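Local coordinates for protein UDP-N-acetylglucosamine 4,6-dehydratase (Vibrio fischeri, PDB 3PVZ) that binds NAD in a Rossmann-type fold and probably acts as a lyase, dehydrating the sugar of UDP-N-acetylglucosamine, at residues Met187-Glu191 with Glu252-Ile256; Asp255-Lys260 with Met334-Asp338. The contacts are given in a common frame with arbitrary orientation. Residue numbers count along the deposited sequence, not the author numbering.

Both contacts draw on the strand 255-259 of the nine-stranded mixed sheet, and their centres lie about 16 Å apart. Contact 1 sits at the start of the strand, where the turn E252-D255 meets the C-terminal end of helix 174-189; contact 2 takes in the strand itself and its exit at K260, facing the connection between strands 332-333 and 340-344. They share D255 and I256, and E252 OE2 of contact 1 packs 4.2 Å from R336 NH1 of contact 2. Neither is in the cofactor pocket: the F258 side chain is about 10 Å from bound NAD, and that of M187 about 11 Å from the side chain of the NAD-binding K179.

Contact 1 of 2, residues Met187-Glu191 with Glu252-Ile256; sequences MRKSE and ENRDI
Residues M187-K189 are helical, part of helix 174-189; S190 and E191 follow at phi/psi -71/-12 and -74/-7. Opposite them, E252-D255 forms a type II beta turn closed by D255 N to E252 O at 2.9 Å. The nearest alpha carbons across the contact are S190 CA and N253 CA, 6.8 Å apart. E252 opens the turn, and its amide N donates to D255 OD2 at 2.8 Å (163°), a side-chain bond between the two ends of the turn. N253, at -45/122 with chi1 t, directs its amide to the other segment: ND2 donates to S190 O at 2.7 Å and 159°, while its OD1 accepts from the backbone N of I195. R254 takes the left-handed position of the turn (79/7). With chi1 m and chi2 and chi3 t, its extended side chain reaches over S190, giving a weak hydrogen bond from NH2 to S190 OG at 3.2 Å and 125°. S190, chi1 p, uses that same OG to donate to M187 O at 2.6 Å, so its hydroxyl links helix end and arginine. The selenium of selenomethionine M187 lies near the guanidinium plane, 4.3 Å from R254 CD. From D255 the chain is extended, and D255 OD1 forms a salt bridge with K344; I256 continues the strand, with backbone bonding to I343. The contact thus joins the C-terminal part of helix 174-189 to the turn leading into strand 255-259, an interior strand running parallel beside 194-198 in the Rossmann-type alpha/beta sheet.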
loop_
_atom_site.group_PDB
_atom_site.type_symbol
_atom_site.label_atom_id
_atom_site.label_comp_id
_atom_site.label_asym_id
_atom_site.label_seq_id
_atom_site.Cartn_x
_atom_site.Cartn_y
_atom_site.Cartn_z
HETATM N N MSE A 187 23.907 11.694 -0.923
HETATM C CA MSE A 187 25.030 12.593 -0.938
HETATM C C MSE A 187 25.898 12.282 -2.147
HETATM O O MSE A 187 26.391 13.202 -2.754
HETATM C CB MSE A 187 25.839 12.553 0.371
HETATM C CG MSE A 187 25.204 13.228 1.588
HETATM SE SE MSE A 187 24.335 14.999 1.343
HETATM C CE MSE A 187 22.463 14.397 1.075
ATOM N N ARG A 188 26.082 11.011 -2.509
ATOM C CA ARG A 188 26.906 10.683 -3.675
ATOM C C ARG A 188 26.250 11.205 -4.926
ATOM O O ARG A 188 26.924 11.792 -5.775
ATOM C CB ARG A 188 27.131 9.195 -3.841
ATOM C CG ARG A 188 27.852 8.841 -5.118
ATOM C CD ARG A 188 28.448 7.418 -5.084
ATOM N NE ARG A 188 27.402 6.401 -5.168
ATOM C CZ ARG A 188 27.629 5.099 -5.177
ATOM N NH1 ARG A 188 26.614 4.263 -5.251
ATOM N NH2 ARG A 188 28.877 4.622 -5.083
ATOM N N LYS A 189 24.948 10.971 -5.044
ATOM C CA LYS A 189 24.176 11.445 -6.216
ATOM C C LYS A 189 24.072 12.954 -6.351
ATOM O O LYS A 189 23.892 13.468 -7.450
ATOM C CB LYS A 189 22.762 10.872 -6.200
ATOM C CG LYS A 189 22.689 9.391 -6.614
ATOM C CD LYS A 189 23.313 9.183 -8.010
ATOM C CE LYS A 189 23.086 7.795 -8.578
ATOM N NZ LYS A 189 23.642 6.735 -7.738
ATOM N N SER A 190 24.163 13.655 -5.230
ATOM C CA SER A 190 24.137 15.101 -5.230
ATOM C C SER A 190 25.389 15.746 -5.811
ATOM O O SER A 190 25.377 16.931 -6.046
ATOM C CB SER A 190 23.912 15.647 -3.830
ATOM O OG SER A 190 25.009 15.434 -3.023
ATOM N N GLU A 191 26.452 14.975 -6.029
ATOM C CA GLU A 191 27.600 15.440 -6.839
ATOM C C GLU A 191 27.277 15.473 -8.352
ATOM O O GLU A 191 28.110 15.920 -9.114
ATOM C CB GLU A 191 28.832 14.539 -6.598
ATOM C CG GLU A 191 29.341 14.638 -5.154
ATOM C CD GLU A 191 30.381 13.597 -4.767
ATOM O OE1 GLU A 191 30.514 12.583 -5.464
ATOM O OE2 GLU A 191 31.046 13.781 -3.718
ATOM N N GLU A 252 18.067 24.491 -2.653
ATOM C CA GLU A 252 19.323 24.317 -3.326
ATOM C C GLU A 252 19.843 22.925 -3.066
ATOM O O GLU A 252 19.398 22.263 -2.138
ATOM C CB GLU A 252 20.326 25.368 -2.859
ATOM C CG GLU A 252 19.894 26.756 -3.231
ATOM C CD GLU A 252 20.920 27.778 -2.816
ATOM O OE1 GLU A 252 21.965 27.853 -3.499
ATOM O OE2 GLU A 252 20.685 28.477 -1.813
ATOM N N ASN A 253 20.803 22.492 -3.881
ATOM C CA ASN A 253 21.482 21.200 -3.663
ATOM C C ASN A 253 21.849 21.051 -2.205
ATOM O O ASN A 253 22.572 21.863 -1.687
ATOM C CB ASN A 253 22.750 21.017 -4.539
ATOM C CG ASN A 253 23.157 19.523 -4.683
ATOM O OD1 ASN A 253 22.355 18.616 -4.419
ATOM N ND2 ASN A 253 24.388 19.272 -5.134
ATOM N N ARG A 254 21.351 19.980 -1.594
ATOM C CA ARG A 254 21.566 19.608 -0.189
ATOM C C ARG A 254 20.745 20.336 0.881
ATOM O O ARG A 254 20.975 20.115 2.066
ATOM C CB ARG A 254 23.053 19.682 0.183
ATOM C CG ARG A 254 23.913 18.843 -0.684
ATOM C CD ARG A 254 25.373 18.878 -0.241
ATOM N NE ARG A 254 26.064 18.108 -1.240
ATOM C CZ ARG A 254 26.688 18.600 -2.303
ATOM N NH1 ARG A 254 26.818 19.910 -2.463
ATOM N NH2 ARG A 254 27.226 17.751 -3.191
ATOM N N ASP A 255 19.778 21.167 0.510
ATOM C CA ASP A 255 18.986 21.857 1.516
ATOM C C ASP A 255 17.935 20.883 2.097
ATOM O O ASP A 255 17.283 20.158 1.326
ATOM C CB ASP A 255 18.207 22.973 0.877
ATOM C CG ASP A 255 18.989 24.228 0.658
ATOM O OD1 ASP A 255 20.172 24.364 1.053
ATOM O OD2 ASP A 255 18.335 25.132 0.106
ATOM N N ILE A 256 17.799 20.863 3.428
ATOM C CA ILE A 256 16.713 20.188 4.108
ATOM C C ILE A 256 15.764 21.271 4.637
ATOM O O ILE A 256 16.107 22.039 5.550
ATOM C CB ILE A 256 17.148 19.336 5.341
ATOM C CG1 ILE A 256 18.271 18.343 5.015
ATOM C CG2 ILE A 256 15.934 18.581 5.902
ATOM C CD1 ILE A 256 18.932 17.764 6.282
#

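Contact 2 of 2, residues Asp255-Lys260 with Met334-Asp338; sequences DIFFPK and MARFD
Strand D255-P259 runs extended into K260, while M334-D338 is an irregular connection; their nearest alpha carbons are K260 CA and D338 CA, 8.4 Å apart. Hydrogen bonding centres on K260: its CA-to-CB bond points toward the loop, and near-extended chi angles (chi1 m, then t throughout) carry NZ to three carbonyls, donating to F337 O at 2.7 Å, M334 O at 2.9 Å and D338 O at 3.0 Å. A water bridges the two opposite charges, donating to D255 OD2 at 2.9 Å and accepting from R336 NH1 at 2.6 Å; the direct 4.4 Å is too long for a salt bridge. D255 OD1 forms a salt bridge with K344 NZ, and R336 NH1 hydrogen-bonds F250 O. The F257 and F337 rings meet obliquely, centroids 5.8 Å apart and planes at 59°, with F257 CE2 3.7 Å from F337 CE2. Selenomethionine M334 SE lies 5.1 Å from the F258 ring centroid, a Met-aromatic contact. K260 thus binds the connection of a beta hairpin, strands 332-333 and 340-344, at the sheet edge.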
loop_
_atom_site.group_PDB
_atom_site.type_symbol
_atom_site.label_atom_id
_atom_site.label_comp_id
_atom_site.label_asym_id
_atom_site.label_seq_id
_atom_site.Cartn_x
_atom_site.Cartn_y
_atom_site.Cartn_z
ATOM N N ASP A 255 19.778 21.167 0.510
ATOM C CA ASP A 255 18.986 21.857 1.516
ATOM C C ASP A 255 17.935 20.883 2.097
ATOM O O ASP A 255 17.283 20.158 1.326
ATOM C CB ASP A 255 18.207 22.973 0.877
ATOM C CG ASP A 255 18.989 24.228 0.658
ATOM O OD1 ASP A 255 20.172 24.364 1.053
ATOM O OD2 ASP A 255 18.335 25.132 0.106
ATOM N N ILE A 256 17.799 20.863 3.428
ATOM C CA ILE A 256 16.713 20.188 4.108
ATOM C C ILE A 256 15.764 21.271 4.637
ATOM O O ILE A 256 16.107 22.039 5.550
ATOM C CB ILE A 256 17.148 19.336 5.341
ATOM C CG1 ILE A 256 18.271 18.343 5.015
ATOM C CG2 ILE A 256 15.934 18.581 5.902
ATOM C CD1 ILE A 256 18.932 17.764 6.282
ATOM N N PHE A 257 14.575 21.331 4.061
ATOM C CA PHE A 257 13.554 22.291 4.496
ATOM C C PHE A 257 12.800 21.702 5.682
ATOM O O PHE A 257 12.611 20.493 5.748
ATOM C CB PHE A 257 12.595 22.588 3.347
ATOM C CG PHE A 257 13.104 23.603 2.371
ATOM C CD1 PHE A 257 14.466 23.683 2.042
ATOM C CD2 PHE A 257 12.225 24.517 1.777
ATOM C CE1 PHE A 257 14.932 24.640 1.145
ATOM C CE2 PHE A 257 12.689 25.477 0.859
ATOM C CZ PHE A 257 14.024 25.544 0.544
ATOM N N PHE A 258 12.405 22.545 6.631
ATOM C CA PHE A 258 11.570 22.092 7.787
ATOM C C PHE A 258 10.768 23.236 8.355
ATOM O O PHE A 258 11.149 24.400 8.180
ATOM C CB PHE A 258 12.435 21.502 8.897
ATOM C CG PHE A 258 13.330 22.523 9.559
ATOM C CD1 PHE A 258 14.560 22.839 9.015
ATOM C CD2 PHE A 258 12.923 23.191 10.722
ATOM C CE1 PHE A 258 15.374 23.790 9.615
ATOM C CE2 PHE A 258 13.738 24.143 11.301
ATOM C CZ PHE A 258 14.955 24.436 10.753
ATOM N N PRO A 259 9.663 22.918 9.040
ATOM C CA PRO A 259 8.850 23.953 9.634
ATOM C C PRO A 259 9.457 24.506 10.899
ATOM O O PRO A 259 9.840 23.750 11.815
ATOM C CB PRO A 259 7.524 23.241 9.914
ATOM C CG PRO A 259 7.879 21.883 10.161
ATOM C CD PRO A 259 9.053 21.601 9.221
ATOM N N LYS A 260 9.596 25.834 10.919
ATOM C CA LYS A 260 10.040 26.517 12.113
ATOM C C LYS A 260 8.997 26.301 13.217
ATOM O O LYS A 260 7.802 26.177 12.945
ATOM C CB LYS A 260 10.248 28.002 11.859
ATOM C CG LYS A 260 11.446 28.326 10.985
ATOM C CD LYS A 260 11.366 29.770 10.485
ATOM C CE LYS A 260 12.729 30.350 10.168
ATOM N NZ LYS A 260 12.558 31.678 9.568
HETATM N N MSE A 334 18.088 30.468 8.540
HETATM C CA MSE A 334 16.791 30.870 9.089
HETATM C C MSE A 334 16.328 32.222 8.557
HETATM O O MSE A 334 15.226 32.678 8.897
HETATM C CB MSE A 334 16.836 30.927 10.625
HETATM C CG MSE A 334 17.301 29.636 11.299
HETATM SE SE MSE A 334 16.236 28.070 10.796
HETATM C CE MSE A 334 15.090 28.029 12.379
ATOM N N ALA A 335 17.155 32.829 7.701
ATOM C CA ALA A 335 16.891 34.157 7.114
ATOM C C ALA A 335 16.071 34.144 5.825
ATOM O O ALA A 335 15.299 35.062 5.584
ATOM C CB ALA A 335 18.222 34.897 6.864
ATOM N N ARG A 336 16.239 33.123 4.993
ATOM C CA ARG A 336 15.618 33.114 3.660
ATOM C C ARG A 336 14.089 33.117 3.684
ATOM O O ARG A 336 13.450 33.779 2.884
ATOM C CB ARG A 336 16.129 31.922 2.861
ATOM C CG ARG A 336 15.535 31.836 1.492
ATOM C CD ARG A 336 16.293 30.879 0.611
ATOM N NE ARG A 336 15.756 30.915 -0.741
ATOM C CZ ARG A 336 15.879 29.962 -1.651
ATOM N NH1 ARG A 336 16.506 28.824 -1.412
ATOM N NH2 ARG A 336 15.358 30.160 -2.821
ATOM N N PHE A 337 13.500 32.359 4.585
ATOM C CA PHE A 337 12.054 32.296 4.668
ATOM C C PHE A 337 11.601 32.653 6.083
ATOM O O PHE A 337 12.330 32.457 7.045
ATOM C CB PHE A 337 11.540 30.903 4.289
ATOM C CG PHE A 337 11.824 30.513 2.868
ATOM C CD1 PHE A 337 11.166 31.140 1.825
ATOM C CD2 PHE A 337 12.754 29.508 2.572
ATOM C CE1 PHE A 337 11.438 30.792 0.523
ATOM C CE2 PHE A 337 13.005 29.130 1.267
ATOM C CZ PHE A 337 12.350 29.767 0.241
ATOM N N ASP A 338 10.374 33.142 6.182
ATOM C CA ASP A 338 9.752 33.473 7.451
ATOM C C ASP A 338 9.324 32.248 8.240
ATOM O O ASP A 338 9.592 32.174 9.441
ATOM C CB ASP A 338 8.554 34.421 7.239
ATOM C CG ASP A 338 8.996 35.868 6.930
ATOM O OD1 ASP A 338 10.226 36.173 6.985
ATOM O OD2 ASP A 338 8.123 36.708 6.625
HETATM O O HOH W 1 18.470 27.989 0.089
#